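Local coordinates for carboxysome assembly protein CcmN (Synechococcus elongatus, PDB 7D6C), which helps build beta-carboxysomes, its N-terminal domain, the part described here, binding the scaffold protein CcmM while its C-terminal peptide binds the shell protein CcmK2, at residues Arg63-Leu74 against Ile81-Cys92; Ala91-Thr102 against Gly107-Ala118. All blocks are in the same frame, centred on the assembly; numbering follows the deposited sequence.

Contact 1. Residues Arg63-Leu74 against Ile81-Cys92; sequences RGGAIIIQAGAL and IVGQSIVGRQAC
Q84 lies along the corner R63-A66, and its side chain steps back along that turn, from A66 at CB to R63 at NE2. CB sits 3.1 Å from A66 O, and CG comes 3.4 Å from G65 CA. The chain bends at chi2 (111°), which swings the amide back over the corner and brings CD near G64 O. At the tip, NE2 donates to R63 O at 2.9 Å and 170°; the acceptor lies in the amide plane and is approached on a lone pair, so the bond fixes the rotation of the amide. Beyond the corner, strands 66-69 and 85-87 run parallel, their axes 4° apart, with I68 N to S85 O at 2.7 Å and V87 N to I68 O at 2.8 Å as central rungs. Towards the interior, I69 and V87 point the same way, CD1 to CG2 3.5 Å, while I69 CD1 meets I81 CD1 tip to tip at 4.0 Å. These are successive coils of a left-handed parallel beta-helix of the hexapeptide-repeat type. On its far side strand 66-69 bonds to strand 45-48; I67 and I81 pack on I60 of strand 59-63, I81 and S85 touch L99 of strand 98-100, and L74 and C92 lie against V82 of the second subunit.

Contact 2. Residues Ala91-Thr102 against Gly107-Ala118; sequences ACLGASTTLVNT and GGVTAPGSLLSA
T110 and T97 point their side chains at each other tip to tip in the interior of the coil, and both branches of T97 meet T110 CG2, which lies 3.3 Å from T97 CG2 and 3.1 Å from T97 OG1. The first torsion of T97 (chi1 -56°) also sets OG1 beside the backbone N, where OG1 and N both donate to G94 O from the same face of its plane. S114 repeats this in the next coil, its OG and N both bonding to A111 O, so each type II turn, G94-T97 and A111-S114, is closed twice. L93 crosses T110 at a slant, its CD2 3.6 Å from T110 OG1. Farther along, L99 and L116 run side by side in the same direction, CD2 to CD2 3.7 Å, and on the reverse face of that sheet T98 and L115 do likewise, CG2 to CD1 3.8 Å. V100 and S117 meet there through their CB atoms, also at 3.7 Å. The backbones hold this register: the axes of strands 98-100 and 115-117 are 3° apart, and L116 N reaches T98 O at 2.8 Å with an N-H...O angle of 165°. On another face of the helix, C92 N to G108 O, at 3.0 Å, joins strands 92-93 and 109-110. The chemistry therefore divides by face. Inside, leucines and threonine methyls stack coil on coil, and the threonine hydroxyl of T97 is satisfied by its turn carbonyl; outside, the face of T98, V100, L115 and S117 meets the chain of another protein, where T98 OG1 hydrogen-bonds to a polar and a basic side chain, consistent with a mixed polar and apolar binding surface.

Contact 1 and contact 2 follow each other along one beta-helix, their centres about 10 Å apart, and share A91 and C92, which end the first and begin the second. Strands 80-82 and 98-100, one from each, are neighbours in the same sheet. Side-chain bonds tie the corners together: S85 OG lies 2.9 Å from T102 O, a probable hydrogen bond, and N101 OD1 accepts from Q84 N while sitting 3.1 Å from G83 CA. Neither contact holds a ligand or an active site. Both instead supply protein-binding surface, touching the second subunit and the chain of another protein, in keeping with a scaffolding role.

Contact 1. Residues Arg63-Leu74 against Ile81-Cys92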
loop_
_atom_site.group_PDB
_atom_site.type_symbol
_atom_site.label_atom_id
_atom_site.label_comp_id
_atom_site.label_asym_id
_atom_site.label_seq_id
_atom_site.Cartn_x
_atom_site.Cartn_y
_atom_site.Cartn_z
ATOM N N ARG F 63 -11.815 -12.323 -3.036
ATOM C CA ARG F 63 -12.325 -13.226 -2.009
ATOM C C ARG F 63 -13.839 -13.321 -2.109
ATOM O O ARG F 63 -14.536 -12.297 -2.091
ATOM C CB ARG F 63 -11.912 -12.782 -0.598
ATOM C CG ARG F 63 -11.757 -13.954 0.343
ATOM C CD ARG F 63 -11.508 -13.540 1.778
ATOM N NE ARG F 63 -10.497 -12.505 1.935
ATOM C CZ ARG F 63 -9.740 -12.430 3.021
ATOM N NH1 ARG F 63 -8.808 -11.482 3.164
ATOM N NH2 ARG F 63 -9.901 -13.347 3.967
ATOM N N GLY F 64 -14.330 -14.558 -2.212
ATOM C CA GLY F 64 -15.746 -14.820 -2.389
ATOM C C GLY F 64 -16.298 -14.444 -3.745
ATOM O O GLY F 64 -17.499 -14.168 -3.866
ATOM N N GLY F 65 -15.468 -14.410 -4.763
ATOM C CA GLY F 65 -15.978 -13.993 -6.038
ATOM C C GLY F 65 -14.846 -13.471 -6.910
ATOM O O GLY F 65 -13.731 -13.991 -6.868
ATOM N N ALA F 66 -15.164 -12.448 -7.694
ATOM C CA ALA F 66 -14.220 -11.938 -8.674
ATOM C C ALA F 66 -13.900 -10.473 -8.411
ATOM O O ALA F 66 -14.727 -9.714 -7.897
ATOM C CB ALA F 66 -14.762 -12.088 -10.100
ATOM N N ILE F 67 -12.693 -10.079 -8.786
ATOM C CA ILE F 67 -12.359 -8.677 -8.980
ATOM C C ILE F 67 -12.167 -8.484 -10.472
ATOM O O ILE F 67 -11.462 -9.270 -11.112
ATOM C CB ILE F 67 -11.102 -8.268 -8.190
ATOM C CG1 ILE F 67 -11.268 -8.650 -6.708
ATOM C CG2 ILE F 67 -10.848 -6.797 -8.356
ATOM C CD1 ILE F 67 -10.140 -8.241 -5.819
ATOM N N ILE F 68 -12.830 -7.484 -11.037
ATOM C CA ILE F 68 -12.754 -7.223 -12.466
ATOM C C ILE F 68 -12.360 -5.768 -12.640
ATOM O O ILE F 68 -13.139 -4.863 -12.312
ATOM C CB ILE F 68 -14.075 -7.523 -13.192
ATOM C CG1 ILE F 68 -14.382 -9.018 -13.156
ATOM C CG2 ILE F 68 -14.022 -7.029 -14.627
ATOM C CD1 ILE F 68 -15.847 -9.322 -13.061
ATOM N N ILE F 69 -11.159 -5.541 -13.147
ATOM C CA ILE F 69 -10.704 -4.206 -13.510
ATOM C C ILE F 69 -11.015 -4.058 -14.989
ATOM O O ILE F 69 -10.442 -4.761 -15.824
ATOM C CB ILE F 69 -9.205 -4.014 -13.221
ATOM C CG1 ILE F 69 -8.843 -4.627 -11.870
ATOM C CG2 ILE F 69 -8.799 -2.533 -13.290
ATOM C CD1 ILE F 69 -9.763 -4.182 -10.757
ATOM N N GLN F 70 -11.941 -3.171 -15.312
ATOM C CA GLN F 70 -12.371 -3.073 -16.698
ATOM C C GLN F 70 -11.407 -2.191 -17.491
ATOM O O GLN F 70 -10.462 -1.611 -16.945
ATOM C CB GLN F 70 -13.803 -2.565 -16.752
ATOM C CG GLN F 70 -14.713 -3.457 -15.931
ATOM C CD GLN F 70 -16.072 -3.606 -16.537
ATOM O OE1 GLN F 70 -16.825 -2.627 -16.628
ATOM N NE2 GLN F 70 -16.400 -4.829 -16.986
ATOM N N ALA F 71 -11.639 -2.116 -18.802
ATOM C CA ALA F 71 -10.628 -1.584 -19.708
ATOM C C ALA F 71 -10.351 -0.114 -19.450
ATOM O O ALA F 71 -11.267 0.675 -19.180
ATOM C CB ALA F 71 -11.061 -1.756 -21.149
ATOM N N GLY F 72 -9.066 0.248 -19.557
ATOM C CA GLY F 72 -8.610 1.606 -19.402
ATOM C C GLY F 72 -8.658 2.125 -17.993
ATOM O O GLY F 72 -8.265 3.280 -17.763
ATOM N N ALA F 73 -9.140 1.326 -17.044
ATOM C CA ALA F 73 -9.037 1.702 -15.643
ATOM C C ALA F 73 -7.577 1.738 -15.259
ATOM O O ALA F 73 -6.755 1.002 -15.811
ATOM C CB ALA F 73 -9.787 0.728 -14.736
ATOM N N LEU F 74 -7.257 2.626 -14.320
ATOM C CA LEU F 74 -5.891 2.898 -13.903
ATOM C C LEU F 74 -5.817 2.912 -12.386
ATOM O O LEU F 74 -6.681 3.485 -11.719
ATOM C CB LEU F 74 -5.422 4.241 -14.442
ATOM C CG LEU F 74 -5.534 4.396 -15.942
ATOM C CD1 LEU F 74 -5.545 5.854 -16.274
ATOM C CD2 LEU F 74 -4.370 3.676 -16.594
ATOM N N ILE F 81 -7.335 -3.727 -3.233
ATOM C CA ILE F 81 -8.689 -4.185 -3.547
ATOM C C ILE F 81 -8.879 -5.586 -2.969
ATOM O O ILE F 81 -8.284 -6.557 -3.461
ATOM C CB ILE F 81 -8.978 -4.165 -5.056
ATOM C CG1 ILE F 81 -8.873 -2.734 -5.596
ATOM C CG2 ILE F 81 -10.356 -4.625 -5.297
ATOM C CD1 ILE F 81 -8.992 -2.620 -7.114
ATOM N N VAL F 82 -9.702 -5.687 -1.927
ATOM C CA VAL F 82 -9.994 -6.938 -1.239
ATOM C C VAL F 82 -11.478 -7.212 -1.367
ATOM O O VAL F 82 -12.288 -6.289 -1.208
ATOM C CB VAL F 82 -9.614 -6.881 0.251
ATOM C CG1 VAL F 82 -10.071 -8.159 0.948
ATOM C CG2 VAL F 82 -8.136 -6.666 0.415
ATOM N N GLY F 83 -11.839 -8.477 -1.630
ATOM C CA GLY F 83 -13.242 -8.875 -1.623
ATOM C C GLY F 83 -13.740 -9.165 -3.013
ATOM O O GLY F 83 -13.071 -9.939 -3.705
ATOM N N GLN F 84 -14.871 -8.589 -3.459
ATOM C CA GLN F 84 -15.199 -8.652 -4.881
ATOM C C GLN F 84 -15.518 -7.241 -5.345
ATOM O O GLN F 84 -16.285 -6.527 -4.690
ATOM C CB GLN F 84 -16.396 -9.564 -5.271
ATOM C CG GLN F 84 -16.397 -10.931 -4.647
ATOM C CD GLN F 84 -17.535 -11.041 -3.654
ATOM O OE1 GLN F 84 -18.654 -10.614 -3.984
ATOM N NE2 GLN F 84 -17.204 -11.315 -2.378
ATOM N N SER F 85 -14.965 -6.858 -6.491
ATOM C CA SER F 85 -15.018 -5.479 -6.943
ATOM C C SER F 85 -15.030 -5.461 -8.467
ATOM O O SER F 85 -14.401 -6.310 -9.112
ATOM C CB SER F 85 -13.815 -4.697 -6.388
ATOM O OG SER F 85 -13.714 -3.383 -6.915
ATOM N N ILE F 86 -15.765 -4.515 -9.038
ATOM C CA ILE F 86 -15.714 -4.245 -10.463
ATOM C C ILE F 86 -15.356 -2.785 -10.604
ATOM O O ILE F 86 -16.108 -1.914 -10.152
ATOM C CB ILE F 86 -17.049 -4.540 -11.157
ATOM C CG1 ILE F 86 -17.508 -5.959 -10.847
ATOM C CG2 ILE F 86 -16.922 -4.326 -12.655
ATOM C CD1 ILE F 86 -18.700 -6.350 -11.624
ATOM N N VAL F 87 -14.207 -2.505 -11.199
ATOM C CA VAL F 87 -13.769 -1.130 -11.388
ATOM C C VAL F 87 -14.143 -0.734 -12.808
ATOM O O VAL F 87 -13.670 -1.344 -13.777
ATOM C CB VAL F 87 -12.266 -0.966 -11.118
ATOM C CG1 VAL F 87 -11.890 0.510 -11.154
ATOM C CG2 VAL F 87 -11.924 -1.563 -9.773
ATOM N N GLY F 88 -15.011 0.275 -12.917
ATOM C CA GLY F 88 -15.562 0.729 -14.175
ATOM C C GLY F 88 -14.579 0.985 -15.301
ATOM O O GLY F 88 -13.364 1.105 -15.097
ATOM N N ARG F 89 -15.121 1.049 -16.515
ATOM C CA ARG F 89 -14.355 1.452 -17.688
ATOM C C ARG F 89 -13.776 2.857 -17.465
ATOM O O ARG F 89 -14.481 3.761 -17.014
ATOM C CB ARG F 89 -15.302 1.389 -18.894
ATOM C CG ARG F 89 -14.727 1.395 -20.307
ATOM C CD ARG F 89 -15.905 1.358 -21.335
ATOM N NE ARG F 89 -15.679 2.107 -22.585
ATOM C CZ ARG F 89 -16.384 1.952 -23.723
ATOM N NH1 ARG F 89 -16.093 2.691 -24.793
ATOM N NH2 ARG F 89 -17.392 1.081 -23.809
ATOM N N GLN F 90 -12.475 3.030 -17.715
ATOM C CA GLN F 90 -11.809 4.336 -17.713
ATOM C C GLN F 90 -11.633 4.951 -16.318
ATOM O O GLN F 90 -11.191 6.112 -16.195
ATOM C CB GLN F 90 -12.542 5.343 -18.610
ATOM C CG GLN F 90 -12.688 4.893 -20.048
ATOM C CD GLN F 90 -11.539 5.321 -20.933
ATOM O OE1 GLN F 90 -10.412 4.854 -20.764
ATOM N NE2 GLN F 90 -11.826 6.172 -21.917
ATOM N N ALA F 91 -11.924 4.209 -15.258
ATOM C CA ALA F 91 -11.799 4.743 -13.909
ATOM C C ALA F 91 -10.335 5.036 -13.544
ATOM O O ALA F 91 -9.398 4.531 -14.170
ATOM C CB ALA F 91 -12.415 3.764 -12.903
ATOM N N CYS F 92 -10.158 5.863 -12.500
ATOM C CA CYS F 92 -8.851 6.313 -12.006
ATOM C C CYS F 92 -8.841 6.253 -10.487
ATOM O O CYS F 92 -9.682 6.888 -9.842
ATOM C CB CYS F 92 -8.551 7.745 -12.421
ATOM S SG CYS F 92 -8.632 8.041 -14.126
#

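Contact 2. Residues Ala91-Thr102 against Gly107-Ala118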
loop_
_atom_site.group_PDB
_atom_site.type_symbol
_atom_site.label_atom_id
_atom_site.label_comp_id
_atom_site.label_asym_id
_atom_site.label_seq_id
_atom_site.Cartn_x
_atom_site.Cartn_y
_atom_site.Cartn_z
ATOM N N ALA F 91 -11.924 4.209 -15.258
ATOM C CA ALA F 91 -11.799 4.743 -13.909
ATOM C C ALA F 91 -10.335 5.036 -13.544
ATOM O O ALA F 91 -9.398 4.531 -14.170
ATOM C CB ALA F 91 -12.415 3.764 -12.903
ATOM N N CYS F 92 -10.158 5.863 -12.500
ATOM C CA CYS F 92 -8.851 6.313 -12.006
ATOM C C CYS F 92 -8.841 6.253 -10.487
ATOM O O CYS F 92 -9.682 6.888 -9.842
ATOM C CB CYS F 92 -8.551 7.745 -12.421
ATOM S SG CYS F 92 -8.632 8.041 -14.126
ATOM N N LEU F 93 -7.867 5.550 -9.911
ATOM C CA LEU F 93 -7.824 5.308 -8.474
ATOM C C LEU F 93 -6.557 5.931 -7.901
ATOM O O LEU F 93 -5.446 5.485 -8.217
ATOM C CB LEU F 93 -7.868 3.816 -8.178
ATOM C CG LEU F 93 -9.012 2.988 -8.757
ATOM C CD1 LEU F 93 -9.037 1.647 -8.034
ATOM C CD2 LEU F 93 -10.306 3.708 -8.595
ATOM N N GLY F 94 -6.728 6.947 -7.048
ATOM C CA GLY F 94 -5.586 7.619 -6.464
ATOM C C GLY F 94 -4.705 6.672 -5.675
ATOM O O GLY F 94 -5.112 5.583 -5.282
ATOM N N ALA F 95 -3.464 7.103 -5.461
ATOM C CA ALA F 95 -2.533 6.359 -4.620
ATOM C C ALA F 95 -3.170 5.965 -3.292
ATOM O O ALA F 95 -3.870 6.754 -2.649
ATOM C CB ALA F 95 -1.276 7.194 -4.365
ATOM N N SER F 96 -2.931 4.717 -2.897
ATOM C CA SER F 96 -3.372 4.179 -1.610
ATOM C C SER F 96 -4.883 4.268 -1.412
ATOM O O SER F 96 -5.373 4.375 -0.282
ATOM C CB SER F 96 -2.629 4.856 -0.470
ATOM O OG SER F 96 -1.243 4.735 -0.736
ATOM N N THR F 97 -5.630 4.206 -2.510
ATOM C CA THR F 97 -7.036 3.851 -2.432
ATOM C C THR F 97 -7.190 2.464 -1.825
ATOM O O THR F 97 -6.417 1.548 -2.124
ATOM C CB THR F 97 -7.659 3.853 -3.827
ATOM O OG1 THR F 97 -7.461 5.124 -4.450
ATOM C CG2 THR F 97 -9.148 3.534 -3.747
ATOM N N THR F 98 -8.222 2.298 -1.003
ATOM C CA THR F 98 -8.661 0.981 -0.556
ATOM C C THR F 98 -10.126 0.745 -0.924
ATOM O O THR F 98 -11.004 1.526 -0.529
ATOM C CB THR F 98 -8.451 0.840 0.940
ATOM O OG1 THR F 98 -7.044 0.688 1.177
ATOM C CG2 THR F 98 -9.209 -0.373 1.462
ATOM N N LEU F 99 -10.387 -0.329 -1.684
ATOM C CA LEU F 99 -11.743 -0.785 -1.987
ATOM C C LEU F 99 -11.932 -2.159 -1.375
ATOM O O LEU F 99 -11.205 -3.089 -1.738
ATOM C CB LEU F 99 -11.987 -0.870 -3.489
ATOM C CG LEU F 99 -11.744 0.340 -4.376
ATOM C CD1 LEU F 99 -11.884 -0.062 -5.841
ATOM C CD2 LEU F 99 -12.722 1.421 -4.050
ATOM N N VAL F 100 -12.917 -2.288 -0.473
ATOM C CA VAL F 100 -13.243 -3.548 0.219
ATOM C C VAL F 100 -14.688 -3.915 -0.075
ATOM O O VAL F 100 -15.610 -3.335 0.511
ATOM C CB VAL F 100 -13.035 -3.462 1.734
ATOM C CG1 VAL F 100 -13.142 -4.847 2.319
ATOM C CG2 VAL F 100 -11.687 -2.845 2.061
ATOM N N ASN F 101 -14.886 -4.910 -0.943
ATOM C CA ASN F 101 -16.223 -5.337 -1.370
ATOM C C ASN F 101 -17.037 -4.147 -1.893
ATOM O O ASN F 101 -18.236 -4.034 -1.635
ATOM C CB ASN F 101 -16.975 -6.052 -0.234
ATOM C CG ASN F 101 -16.380 -7.429 0.121
ATOM O OD1 ASN F 101 -16.112 -8.250 -0.755
ATOM N ND2 ASN F 101 -16.192 -7.683 1.426
ATOM N N THR F 102 -16.380 -3.237 -2.622
ATOM C CA THR F 102 -17.042 -2.075 -3.210
ATOM C C THR F 102 -16.488 -1.804 -4.612
ATOM O O THR F 102 -15.289 -1.988 -4.860
ATOM C CB THR F 102 -16.884 -0.817 -2.317
ATOM O OG1 THR F 102 -15.570 -0.779 -1.751
ATOM C CG2 THR F 102 -17.891 -0.806 -1.170
ATOM N N GLY F 107 -15.500 5.561 -15.391
ATOM C CA GLY F 107 -15.062 6.941 -15.381
ATOM C C GLY F 107 -14.950 7.575 -14.012
ATOM O O GLY F 107 -14.516 8.731 -13.918
ATOM N N GLY F 108 -15.331 6.866 -12.951
ATOM C CA GLY F 108 -15.227 7.428 -11.624
ATOM C C GLY F 108 -13.783 7.564 -11.190
ATOM O O GLY F 108 -12.914 6.796 -11.591
ATOM N N VAL F 109 -13.518 8.568 -10.362
ATOM C CA VAL F 109 -12.166 8.880 -9.916
ATOM C C VAL F 109 -12.116 8.902 -8.392
ATOM O O VAL F 109 -12.984 9.486 -7.739
ATOM C CB VAL F 109 -11.686 10.222 -10.501
ATOM C CG1 VAL F 109 -10.250 10.515 -10.063
ATOM C CG2 VAL F 109 -11.797 10.195 -12.010
ATOM N N THR F 110 -11.082 8.293 -7.827
ATOM C CA THR F 110 -10.928 8.151 -6.386
ATOM C C THR F 110 -9.785 8.989 -5.836
ATOM O O THR F 110 -8.644 8.860 -6.293
ATOM C CB THR F 110 -10.702 6.687 -6.024
ATOM O OG1 THR F 110 -11.921 5.944 -6.208
ATOM C CG2 THR F 110 -10.163 6.566 -4.643
ATOM N N ALA F 111 -10.085 9.792 -4.813
ATOM C CA ALA F 111 -9.059 10.622 -4.191
ATOM C C ALA F 111 -8.012 9.740 -3.533
ATOM O O ALA F 111 -8.352 8.714 -2.940
ATOM C CB ALA F 111 -9.649 11.560 -3.141
ATOM N N PRO F 112 -6.741 10.098 -3.630
ATOM C CA PRO F 112 -5.702 9.311 -2.966
ATOM C C PRO F 112 -6.015 9.138 -1.485
ATOM O O PRO F 112 -6.582 10.025 -0.842
ATOM C CB PRO F 112 -4.435 10.138 -3.199
ATOM C CG PRO F 112 -4.919 11.476 -3.689
ATOM C CD PRO F 112 -6.183 11.219 -4.396
ATOM N N GLY F 113 -5.691 7.957 -0.965
ATOM C CA GLY F 113 -5.968 7.637 0.413
ATOM C C GLY F 113 -7.390 7.226 0.715
ATOM O O GLY F 113 -7.697 6.945 1.884
ATOM N N SER F 114 -8.261 7.160 -0.295
ATOM C CA SER F 114 -9.665 6.830 -0.064
ATOM C C SER F 114 -9.840 5.427 0.509
ATOM O O SER F 114 -9.079 4.492 0.218
ATOM C CB SER F 114 -10.463 6.941 -1.346
ATOM O OG SER F 114 -10.589 8.291 -1.753
ATOM N N LEU F 115 -10.873 5.295 1.329
ATOM C CA LEU F 115 -11.156 4.076 2.075
ATOM C C LEU F 115 -12.630 3.767 1.874
ATOM O O LEU F 115 -13.490 4.452 2.436
ATOM C CB LEU F 115 -10.826 4.253 3.555
ATOM C CG LEU F 115 -11.398 3.167 4.449
ATOM C CD1 LEU F 115 -10.640 1.892 4.145
ATOM C CD2 LEU F 115 -11.289 3.557 5.936
ATOM N N LEU F 116 -12.920 2.766 1.044
ATOM C CA LEU F 116 -14.287 2.373 0.721
ATOM C C LEU F 116 -14.476 0.920 1.145
ATOM O O LEU F 116 -13.904 0.016 0.520
ATOM C CB LEU F 116 -14.560 2.557 -0.771
ATOM C CG LEU F 116 -15.036 3.932 -1.256
ATOM C CD1 LEU F 116 -14.211 5.054 -0.669
ATOM C CD2 LEU F 116 -15.000 4.026 -2.770
ATOM N N SER F 117 -15.272 0.687 2.198
ATOM C CA SER F 117 -15.402 -0.651 2.783
ATOM C C SER F 117 -16.839 -0.924 3.207
ATOM O O SER F 117 -17.340 -0.293 4.144
ATOM C CB SER F 117 -14.466 -0.826 3.974
ATOM O OG SER F 117 -14.887 -1.910 4.782
ATOM N N ALA F 118 -17.479 -1.891 2.542
ATOM C CA ALA F 118 -18.736 -2.494 2.961
ATOM C C ALA F 118 -18.473 -3.874 3.567
ATOM O O ALA F 118 -17.479 -4.534 3.249
ATOM C CB ALA F 118 -19.704 -2.606 1.774
#